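Long-range contacts in calreticulin, putative (Trypanosoma cruzi, PDB 5HCF), which probably acts as a lectin-like chaperone, binding carbohydrate and peptide through its globular domain: residues His77-Cys83 against Trp216-Ser222; Arg20-Val26 against Arg50-Leu54. One frame throughout, in Å; residues are numbered along the deposited sequence.

Interaction 1. Residues His77-Cys83 against Trp216-Ser222; sequences HEQDLKC and WQVESGS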
ATOM      1  N   HIS A  77      -5.960   6.816 -10.143  1.00 37.41           N
ATOM      2  CA  HIS A  77      -5.671   8.237 -10.311  1.00 38.17           C
ATOM      3  C   HIS A  77      -6.253   8.750 -11.626  1.00 39.89           C
ATOM      4  O   HIS A  77      -5.513   8.996 -12.580  1.00 41.36           O
ATOM      5  CB  HIS A  77      -4.163   8.491 -10.287  1.00 35.90           C
ATOM      6  CG  HIS A  77      -3.496   8.077  -9.011  1.00 33.08           C
ATOM      7  ND1 HIS A  77      -3.904   8.526  -7.779  1.00 32.55           N
ATOM      8  CD2 HIS A  77      -2.439   7.258  -8.792  1.00 31.66           C
ATOM      9  CE1 HIS A  77      -3.125   8.001  -6.843  1.00 32.41           C
ATOM     10  NE2 HIS A  77      -2.232   7.230  -7.432  1.00 32.09           N
ATOM     11  N   GLU A  78      -7.571   8.917 -11.671  1.00 41.59           N
ATOM     12  CA  GLU A  78      -8.262   9.318 -12.897  1.00 46.05           C
ATOM     13  C   GLU A  78      -8.162  10.817 -13.175  1.00 47.72           C
ATOM     14  O   GLU A  78      -8.533  11.284 -14.253  1.00 51.66           O
ATOM     15  CB  GLU A  78      -9.739   8.906 -12.827  1.00 46.85           C
ATOM     16  CG  GLU A  78     -10.458   9.370 -11.567  1.00 45.44           C
ATOM     17  CD  GLU A  78     -11.974   9.347 -11.705  1.00 46.29           C
ATOM     18  OE1 GLU A  78     -12.505   8.405 -12.331  1.00 46.28           O
ATOM     19  OE2 GLU A  78     -12.636  10.269 -11.179  1.00 46.69           O
ATOM     20  N   GLN A  79      -7.637  11.559 -12.207  1.00 45.99           N
ATOM     21  CA  GLN A  79      -7.649  13.019 -12.256  1.00 47.76           C
ATOM     22  C   GLN A  79      -6.514  13.680 -13.046  1.00 51.75           C
ATOM     23  O   GLN A  79      -6.504  14.905 -13.180  1.00 55.90           O
ATOM     24  CB  GLN A  79      -7.660  13.581 -10.833  1.00 42.57           C
ATOM     25  CG  GLN A  79      -6.383  13.357 -10.063  1.00 38.88           C
ATOM     26  CD  GLN A  79      -6.448  12.103  -9.211  1.00 36.96           C
ATOM     27  OE1 GLN A  79      -7.020  11.091  -9.616  1.00 37.96           O
ATOM     28  NE2 GLN A  79      -5.870  12.169  -8.020  1.00 33.09           N
ATOM     29  N   ASP A  80      -5.571  12.890 -13.561  1.00 50.43           N
ATOM     30  CA  ASP A  80      -4.320  13.427 -14.116  1.00 50.77           C
ATOM     31  C   ASP A  80      -3.442  13.891 -12.973  1.00 45.69           C
ATOM     32  O   ASP A  80      -3.236  15.083 -12.764  1.00 44.05           O
ATOM     33  CB  ASP A  80      -4.559  14.582 -15.098  1.00 56.11           C
ATOM     34  CG  ASP A  80      -5.036  14.110 -16.454  1.00 61.81           C
ATOM     35  OD1 ASP A  80      -4.543  13.060 -16.921  1.00 63.72           O
ATOM     36  OD2 ASP A  80      -5.894  14.795 -17.057  1.00 64.26           O
ATOM     37  N   LEU A  81      -2.919  12.924 -12.238  1.00 43.27           N
ATOM     38  CA  LEU A  81      -2.111  13.222 -11.077  1.00 41.81           C
ATOM     39  C   LEU A  81      -0.739  13.708 -11.527  1.00 42.08           C
ATOM     40  O   LEU A  81      -0.128  13.115 -12.411  1.00 41.84           O
ATOM     41  CB  LEU A  81      -1.990  11.980 -10.189  1.00 40.24           C
ATOM     42  CG  LEU A  81      -1.235  12.097  -8.864  1.00 38.14           C
ATOM     43  CD1 LEU A  81      -1.956  13.039  -7.918  1.00 37.41           C
ATOM     44  CD2 LEU A  81      -1.074  10.726  -8.237  1.00 38.45           C
ATOM     45  N   LYS A  82      -0.282  14.812 -10.943  1.00 42.41           N
ATOM     46  CA  LYS A  82       1.085  15.285 -11.153  1.00 42.07           C
ATOM     47  C   LYS A  82       1.881  15.157  -9.859  1.00 41.17           C
ATOM     48  O   LYS A  82       3.022  14.701  -9.875  1.00 45.43           O
ATOM     49  CB  LYS A  82       1.116  16.730 -11.661  1.00 41.64           C
ATOM     50  CG  LYS A  82       0.478  16.912 -13.025  1.00 42.76           C
ATOM     51  CD  LYS A  82       1.275  16.127 -14.058  1.00 45.04           C
ATOM     52  CE  LYS A  82       0.764  16.333 -15.469  1.00 49.28           C
ATOM     53  NZ  LYS A  82       1.682  17.243 -16.213  1.00 53.84           N
ATOM     54  N   CYS A  83       1.273  15.537  -8.741  1.00 37.26           N
ATOM     55  CA  CYS A  83       1.891  15.324  -7.437  1.00 37.46           C
ATOM     56  C   CYS A  83       0.850  14.808  -6.446  1.00 34.06           C
ATOM     57  O   CYS A  83      -0.128  15.494  -6.144  1.00 34.84           O
ATOM     58  CB  CYS A  83       2.542  16.611  -6.911  1.00 41.04           C
ATOM     59  SG  CYS A  83       3.456  16.401  -5.344  1.00 43.17           S
ATOM     60  N   TRP A 216      -0.536  13.076   0.827  1.00 38.73           N
ATOM     61  CA  TRP A 216      -0.693  14.442   0.352  1.00 36.58           C
ATOM     62  C   TRP A 216      -1.045  14.414  -1.128  1.00 34.58           C
ATOM     63  O   TRP A 216      -0.455  13.655  -1.893  1.00 30.61           O
ATOM     64  CB  TRP A 216       0.588  15.251   0.591  1.00 35.65           C
ATOM     65  CG  TRP A 216       0.742  16.449  -0.310  1.00 34.18           C
ATOM     66  CD1 TRP A 216       1.436  16.510  -1.485  1.00 32.33           C
ATOM     67  CD2 TRP A 216       0.184  17.753  -0.108  1.00 35.02           C
ATOM     68  NE1 TRP A 216       1.349  17.769  -2.024  1.00 30.88           N
ATOM     69  CE2 TRP A 216       0.584  18.553  -1.199  1.00 34.45           C
ATOM     70  CE3 TRP A 216      -0.615  18.322   0.890  1.00 35.33           C
ATOM     71  CZ2 TRP A 216       0.214  19.890  -1.320  1.00 34.97           C
ATOM     72  CZ3 TRP A 216      -0.980  19.650   0.768  1.00 36.31           C
ATOM     73  CH2 TRP A 216      -0.567  20.419  -0.329  1.00 36.31           C
ATOM     74  N   GLN A 217      -2.021  15.228  -1.525  1.00 36.87           N
ATOM     75  CA  GLN A 217      -2.407  15.323  -2.930  1.00 37.78           C
ATOM     76  C   GLN A 217      -2.576  16.763  -3.396  1.00 40.02           C
ATOM     77  O   GLN A 217      -3.324  17.537  -2.796  1.00 38.94           O
ATOM     78  CB  GLN A 217      -3.707  14.561  -3.208  1.00 37.80           C
ATOM     79  CG  GLN A 217      -3.545  13.063  -3.395  1.00 38.09           C
ATOM     80  CD  GLN A 217      -4.763  12.439  -4.051  1.00 41.22           C
ATOM     81  OE1 GLN A 217      -5.843  12.401  -3.475  1.00 44.65           O
ATOM     82  NE2 GLN A 217      -4.596  11.970  -5.277  1.00 43.76           N
ATOM     83  N   VAL A 218      -1.873  17.110  -4.471  1.00 34.06           N
ATOM     84  CA  VAL A 218      -2.078  18.387  -5.143  1.00 37.67           C
ATOM     85  C   VAL A 218      -3.325  18.291  -6.014  1.00 39.42           C
ATOM     86  O   VAL A 218      -4.300  19.011  -5.797  1.00 44.01           O
ATOM     87  CB  VAL A 218      -0.883  18.792  -6.019  1.00 38.50           C
ATOM     88  CG1 VAL A 218      -1.195  20.095  -6.747  1.00 38.31           C
ATOM     89  CG2 VAL A 218       0.381  18.932  -5.176  1.00 38.57           C
ATOM     90  N   GLU A 219      -3.280  17.408  -7.008  1.00 37.25           N
ATOM     91  CA  GLU A 219      -4.453  17.108  -7.825  1.00 38.75           C
ATOM     92  C   GLU A 219      -5.188  15.916  -7.223  1.00 39.10           C
ATOM     93  O   GLU A 219      -4.726  14.777  -7.323  1.00 39.82           O
ATOM     94  CB  GLU A 219      -4.059  16.816  -9.277  1.00 37.46           C
ATOM     95  CG  GLU A 219      -3.184  17.892  -9.928  1.00 37.49           C
ATOM     96  CD  GLU A 219      -1.706  17.790  -9.538  1.00 38.21           C
ATOM     97  OE1 GLU A 219      -1.283  16.742  -9.004  1.00 34.30           O
ATOM     98  OE2 GLU A 219      -0.961  18.765  -9.772  1.00 41.40           O
ATOM     99  N   SER A 220      -6.323  16.179  -6.583  1.00 37.81           N
ATOM    100  CA  SER A 220      -7.054  15.125  -5.890  1.00 38.22           C
ATOM    101  C   SER A 220      -7.993  14.372  -6.829  1.00 35.21           C
ATOM    102  O   SER A 220      -8.057  14.668  -8.021  1.00 33.44           O
ATOM    103  CB  SER A 220      -7.834  15.708  -4.709  1.00 42.44           C
ATOM    104  OG  SER A 220      -8.291  14.681  -3.846  1.00 44.91           O
ATOM    105  N   GLY A 221      -8.712  13.394  -6.283  1.00 35.37           N
ATOM    106  CA  GLY A 221      -9.653  12.610  -7.061  1.00 38.16           C
ATOM    107  C   GLY A 221      -9.353  11.121  -7.063  1.00 39.32           C
ATOM    108  O   GLY A 221     -10.045  10.350  -7.724  1.00 42.44           O
ATOM    109  N   SER A 222      -8.321  10.712  -6.331  1.00 37.44           N
ATOM    110  CA  SER A 222      -7.919   9.302  -6.288  1.00 36.05           C
ATOM    111  C   SER A 222      -8.970   8.430  -5.603  1.00 35.62           C
ATOM    112  O   SER A 222      -9.671   8.883  -4.700  1.00 34.41           O
ATOM    113  CB  SER A 222      -6.572   9.143  -5.578  1.00 33.88           C
ATOM    114  OG  SER A 222      -5.512   9.704  -6.338  1.00 33.48           O
TER

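Interaction 2. Residues Arg20-Val26 against Arg50-Leu54; sequences RDDFGKV and RFYAL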
ATOM      1  N   ARG A  20      -5.066  17.801  12.506  1.00 55.98           N
ATOM      2  CA  ARG A  20      -5.191  19.100  11.850  1.00 58.36           C
ATOM      3  C   ARG A  20      -6.676  19.356  11.595  1.00 60.45           C
ATOM      4  O   ARG A  20      -7.429  18.417  11.348  1.00 60.77           O
ATOM      5  CB  ARG A  20      -4.399  19.129  10.535  1.00 58.18           C
ATOM      6  CG  ARG A  20      -2.982  18.578  10.669  1.00 59.63           C
ATOM      7  CD  ARG A  20      -2.198  18.516   9.350  1.00 59.62           C
ATOM      8  NE  ARG A  20      -1.606  19.794   8.965  1.00 61.15           N
ATOM      9  CZ  ARG A  20      -2.035  20.561   7.970  1.00 62.35           C
ATOM     10  NH1 ARG A  20      -3.083  20.192   7.249  1.00 62.82           N
ATOM     11  NH2 ARG A  20      -1.418  21.704   7.700  1.00 63.40           N
ATOM     12  N   ASP A  21      -7.107  20.611  11.664  1.00 63.15           N
ATOM     13  CA  ASP A  21      -8.524  20.918  11.466  1.00 64.61           C
ATOM     14  C   ASP A  21      -8.878  21.030   9.984  1.00 62.67           C
ATOM     15  O   ASP A  21     -10.004  21.381   9.632  1.00 63.60           O
ATOM     16  CB  ASP A  21      -8.914  22.216  12.188  1.00 67.79           C
ATOM     17  CG  ASP A  21      -8.229  23.453  11.608  1.00 70.18           C
ATOM     18  OD1 ASP A  21      -7.547  23.353  10.565  1.00 70.11           O
ATOM     19  OD2 ASP A  21      -8.393  24.545  12.193  1.00 71.81           O
ATOM     20  N   ASP A  22      -7.914  20.733   9.118  1.00 59.11           N
ATOM     21  CA  ASP A  22      -8.110  20.946   7.692  1.00 57.32           C
ATOM     22  C   ASP A  22      -7.766  19.744   6.815  1.00 53.02           C
ATOM     23  O   ASP A  22      -7.447  19.913   5.640  1.00 54.31           O
ATOM     24  CB  ASP A  22      -7.293  22.162   7.235  1.00 58.01           C
ATOM     25  CG  ASP A  22      -5.795  21.960   7.397  1.00 57.29           C
ATOM     26  OD1 ASP A  22      -5.376  20.871   7.840  1.00 56.72           O
ATOM     27  OD2 ASP A  22      -5.032  22.894   7.077  1.00 58.24           O
ATOM     28  N   PHE A  23      -7.827  18.539   7.371  1.00 48.90           N
ATOM     29  CA  PHE A  23      -7.661  17.348   6.546  1.00 46.01           C
ATOM     30  C   PHE A  23      -8.719  17.344   5.449  1.00 47.15           C
ATOM     31  O   PHE A  23      -9.814  17.872   5.631  1.00 48.29           O
ATOM     32  CB  PHE A  23      -7.744  16.066   7.374  1.00 44.05           C
ATOM     33  CG  PHE A  23      -6.486  15.749   8.127  1.00 44.13           C
ATOM     34  CD1 PHE A  23      -5.296  15.541   7.454  1.00 43.50           C
ATOM     35  CD2 PHE A  23      -6.498  15.630   9.505  1.00 47.24           C
ATOM     36  CE1 PHE A  23      -4.134  15.246   8.142  1.00 43.49           C
ATOM     37  CE2 PHE A  23      -5.338  15.330  10.199  1.00 48.00           C
ATOM     38  CZ  PHE A  23      -4.156  15.137   9.516  1.00 45.41           C
ATOM     39  N   GLY A  24      -8.385  16.744   4.314  1.00 47.25           N
ATOM     40  CA  GLY A  24      -9.264  16.759   3.159  1.00 47.98           C
ATOM     41  C   GLY A  24     -10.493  15.892   3.332  1.00 46.46           C
ATOM     42  O   GLY A  24     -10.498  14.960   4.134  1.00 45.05           O
ATOM     43  N   LYS A  25     -11.543  16.202   2.581  1.00 46.71           N
ATOM     44  CA  LYS A  25     -12.774  15.427   2.668  1.00 48.24           C
ATOM     45  C   LYS A  25     -12.729  14.217   1.741  1.00 45.05           C
ATOM     46  O   LYS A  25     -12.196  14.284   0.634  1.00 43.33           O
ATOM     47  CB  LYS A  25     -13.984  16.307   2.331  1.00 52.33           C
ATOM     48  CG  LYS A  25     -15.265  15.536   2.028  1.00 54.29           C
ATOM     49  CD  LYS A  25     -16.262  16.396   1.259  1.00 56.19           C
ATOM     50  CE  LYS A  25     -17.415  15.562   0.711  1.00 57.07           C
ATOM     51  NZ  LYS A  25     -18.256  16.327  -0.252  1.00 58.54           N
ATOM     52  N   VAL A  26     -13.293  13.108   2.208  1.00 45.10           N
ATOM     53  CA  VAL A  26     -13.362  11.894   1.412  1.00 45.72           C
ATOM     54  C   VAL A  26     -14.809  11.444   1.281  1.00 47.49           C
ATOM     55  O   VAL A  26     -15.657  11.801   2.099  1.00 48.89           O
ATOM     56  CB  VAL A  26     -12.519  10.749   2.022  1.00 45.98           C
ATOM     57  CG1 VAL A  26     -11.086  11.210   2.278  1.00 45.49           C
ATOM     58  CG2 VAL A  26     -13.169  10.222   3.299  1.00 45.29           C
ATOM     59  N   ARG A  50      -4.549  19.106  -0.351  0.63 42.03           N
ATOM     60  CA  ARG A  50      -4.867  18.773   1.032  0.63 41.91           C
ATOM     61  C   ARG A  50      -4.044  17.588   1.524  0.63 40.16           C
ATOM     62  O   ARG A  50      -3.573  16.770   0.739  0.63 39.02           O
ATOM     63  CB  ARG A  50      -6.363  18.451   1.186  0.63 41.85           C
ATOM     64  CG  ARG A  50      -7.309  19.582   0.809  0.63 42.98           C
ATOM     65  CD  ARG A  50      -7.435  20.606   1.925  0.63 44.62           C
ATOM     66  NE  ARG A  50      -8.114  21.823   1.483  0.63 46.49           N
ATOM     67  CZ  ARG A  50      -7.560  22.735   0.689  0.63 45.82           C
ATOM     68  NH1 ARG A  50      -6.324  22.556   0.248  0.63 43.52           N
ATOM     69  NH2 ARG A  50      -8.238  23.816   0.331  0.63 46.35           N
ATOM     70  N   PHE A  51      -3.886  17.498   2.836  1.00 40.21           N
ATOM     71  CA  PHE A  51      -3.392  16.283   3.462  1.00 38.37           C
ATOM     72  C   PHE A  51      -4.591  15.404   3.786  1.00 39.86           C
ATOM     73  O   PHE A  51      -5.684  15.906   4.046  1.00 41.23           O
ATOM     74  CB  PHE A  51      -2.602  16.582   4.734  1.00 39.42           C
ATOM     75  CG  PHE A  51      -1.288  17.261   4.492  1.00 41.35           C
ATOM     76  CD1 PHE A  51      -0.148  16.515   4.227  1.00 41.48           C
ATOM     77  CD2 PHE A  51      -1.183  18.640   4.548  1.00 42.76           C
ATOM     78  CE1 PHE A  51       1.071  17.135   4.019  1.00 41.06           C
ATOM     79  CE2 PHE A  51       0.036  19.267   4.338  1.00 43.03           C
ATOM     80  CZ  PHE A  51       1.164  18.511   4.076  1.00 41.64           C
ATOM     81  N   TYR A  52      -4.397  14.094   3.762  1.00 40.70           N
ATOM     82  CA  TYR A  52      -5.451  13.182   4.183  1.00 40.91           C
ATOM     83  C   TYR A  52      -4.919  12.258   5.277  1.00 41.73           C
ATOM     84  O   TYR A  52      -3.750  11.879   5.266  1.00 42.24           O
ATOM     85  CB  TYR A  52      -5.980  12.379   2.988  1.00 38.70           C
ATOM     86  CG  TYR A  52      -6.666  13.237   1.945  1.00 39.03           C
ATOM     87  CD1 TYR A  52      -5.928  13.989   1.033  1.00 37.37           C
ATOM     88  CD2 TYR A  52      -8.053  13.298   1.876  1.00 40.61           C
ATOM     89  CE1 TYR A  52      -6.558  14.779   0.080  1.00 37.81           C
ATOM     90  CE2 TYR A  52      -8.690  14.083   0.929  1.00 40.95           C
ATOM     91  CZ  TYR A  52      -7.942  14.822   0.035  1.00 39.54           C
ATOM     92  OH  TYR A  52      -8.588  15.602  -0.900  1.00 38.55           O
ATOM     93  N   ALA A  53      -5.776  11.915   6.231  1.00 43.68           N
ATOM     94  CA  ALA A  53      -5.389  11.035   7.328  1.00 43.74           C
ATOM     95  C   ALA A  53      -6.619  10.408   7.963  1.00 46.09           C
ATOM     96  O   ALA A  53      -7.265  11.014   8.816  1.00 48.39           O
ATOM     97  CB  ALA A  53      -4.587  11.795   8.370  1.00 42.37           C
ATOM     98  N   LEU A  54      -6.928   9.186   7.542  1.00 45.75           N
ATOM     99  CA  LEU A  54      -8.031   8.423   8.111  1.00 48.04           C
ATOM    100  C   LEU A  54      -7.663   6.944   8.209  1.00 48.19           C
ATOM    101  O   LEU A  54      -6.851   6.436   7.434  1.00 49.09           O
ATOM    102  CB  LEU A  54      -9.309   8.638   7.289  1.00 49.90           C
ATOM    103  CG  LEU A  54      -9.279   8.411   5.772  1.00 51.60           C
ATOM    104  CD1 LEU A  54      -9.319   6.947   5.407  1.00 52.33           C
ATOM    105  CD2 LEU A  54     -10.432   9.150   5.108  1.00 54.18           C
TER

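Interaction 1. Residues His77-Cys83 against Trp216-Ser222
Gln79 and Glu219 show how two loops can be pinned together when each lends a polar side chain to the backbone of the other. Both N-H bonds of the Gln79 amide are used, each in the amide plane: NE2 donates almost straight (172°) to Glu219 O at 2.9 Å, and to Ser222 OG, 3.0 Å from the same NE2. With chi1 at 69°, Gln79 CG sits between the backbone N and the carbonyl carbon, and a bend at chi2 (-94°) then turns the amide toward these two acceptors. Gly221, at a positive phi, presents only backbone beneath Gln79.

In return, Glu219 OE1 accepts two consecutive backbone N-H groups. Cys83 N, 2.8 Å from Glu219 OE1, arrives on the syn side near the carboxylate plane, whereas Lys82 N comes from well above it. This double grip fixes the carboxylate against the backbone at Lys82-Cys83, where strand 83-91 begins. The backbones also meet directly through Val218 N and Cys83 O, at 2.9 Å. Ser222 OG collects a weak bond from Gln217 NE2 and sits at the edge of the His77 ring, facing ND1; that hydrogen bond is modelled so short that its exact length is doubtful.

Leu81 covers one face of the His77 ring with CD2, while its CD1 makes a van der Waals approach to the carbonyl oxygen of Glu219. The apolar contact is Cys83 CB on Val218 CG2, at 3.6 Å. Cys83 SG, disulfide-bonded to Cys114, makes a sulfur-aromatic contact at the edge of the Trp216 indole, 4.2 Å from NE1.

Strands 208-217 and 83-91 are antiparallel neighbours in a sheet of the legume lectin fold, and the contact joins their adjoining loops. A disulfide beside a tryptophan on this sheet is consistent with the glycan-binding surface of related calreticulins.

Interaction 2. Residues Arg20-Val26 against Arg50-Leu54
Phe23 packs face-on against Ala53, a CH-pi contact in which Ala53 CB stands 3.7 Å from the ring centroid, while Arg20 CB lies over the opposite face. The ring is thus held between its own loop and the strand, with Phe51 O at its edge, 3.4 Å from CD1. A second CH-pi contact places Gly24 CA 4.0 Å from the centroid of the Tyr52 ring, over one face, where the missing side chain permits close approach. Lys25 O meets the edge of that ring.

One backbone hydrogen bond ties the loop to the strand: Gly24 N to Phe51 O, at 2.8 Å. Further along, Val26 and Leu54 meet tip to tip, with CG2 of the former 3.5 Å from CD2 of the latter.

At the other end, the Arg20 guanidinium lays a face over Phe51 CD2, 3.6 Å from NH1, with its plane turned 61° from the ring. NH1 also faces Asp22 OD1 in a salt bridge within the loop, modelled doubtfully short.

The loop thus runs along the start of strand 50-62, leading from that strand's sheet (strand 15-16) to the other (26-29). The chemistry implies adhesion chiefly by aromatic faces and aliphatic tips, with a single direct hydrogen bond between the two segments.

Overall arrangement
Interactions 1 and 2 adjoin across the antiparallel strands 50-62 and 208-217, neighbours in one sheet, on the same side of the chain's centre. Their own centres lie about 14 Å apart. Gln217 N and Arg50 O approach to 3.1 Å, a probable backbone hydrogen bond; Ser220 OG and Tyr52 OH are likewise 3.1 Å apart and probably bonded. The Trp216 and Phe51 rings touch, with CE3 of the tryptophan 3.6 Å from CE2 of the phenylalanine. Each of these two side chains lies about 4 Å from a bound acetic acid, most likely a crystallisation additive and so at best a hint of a pocket.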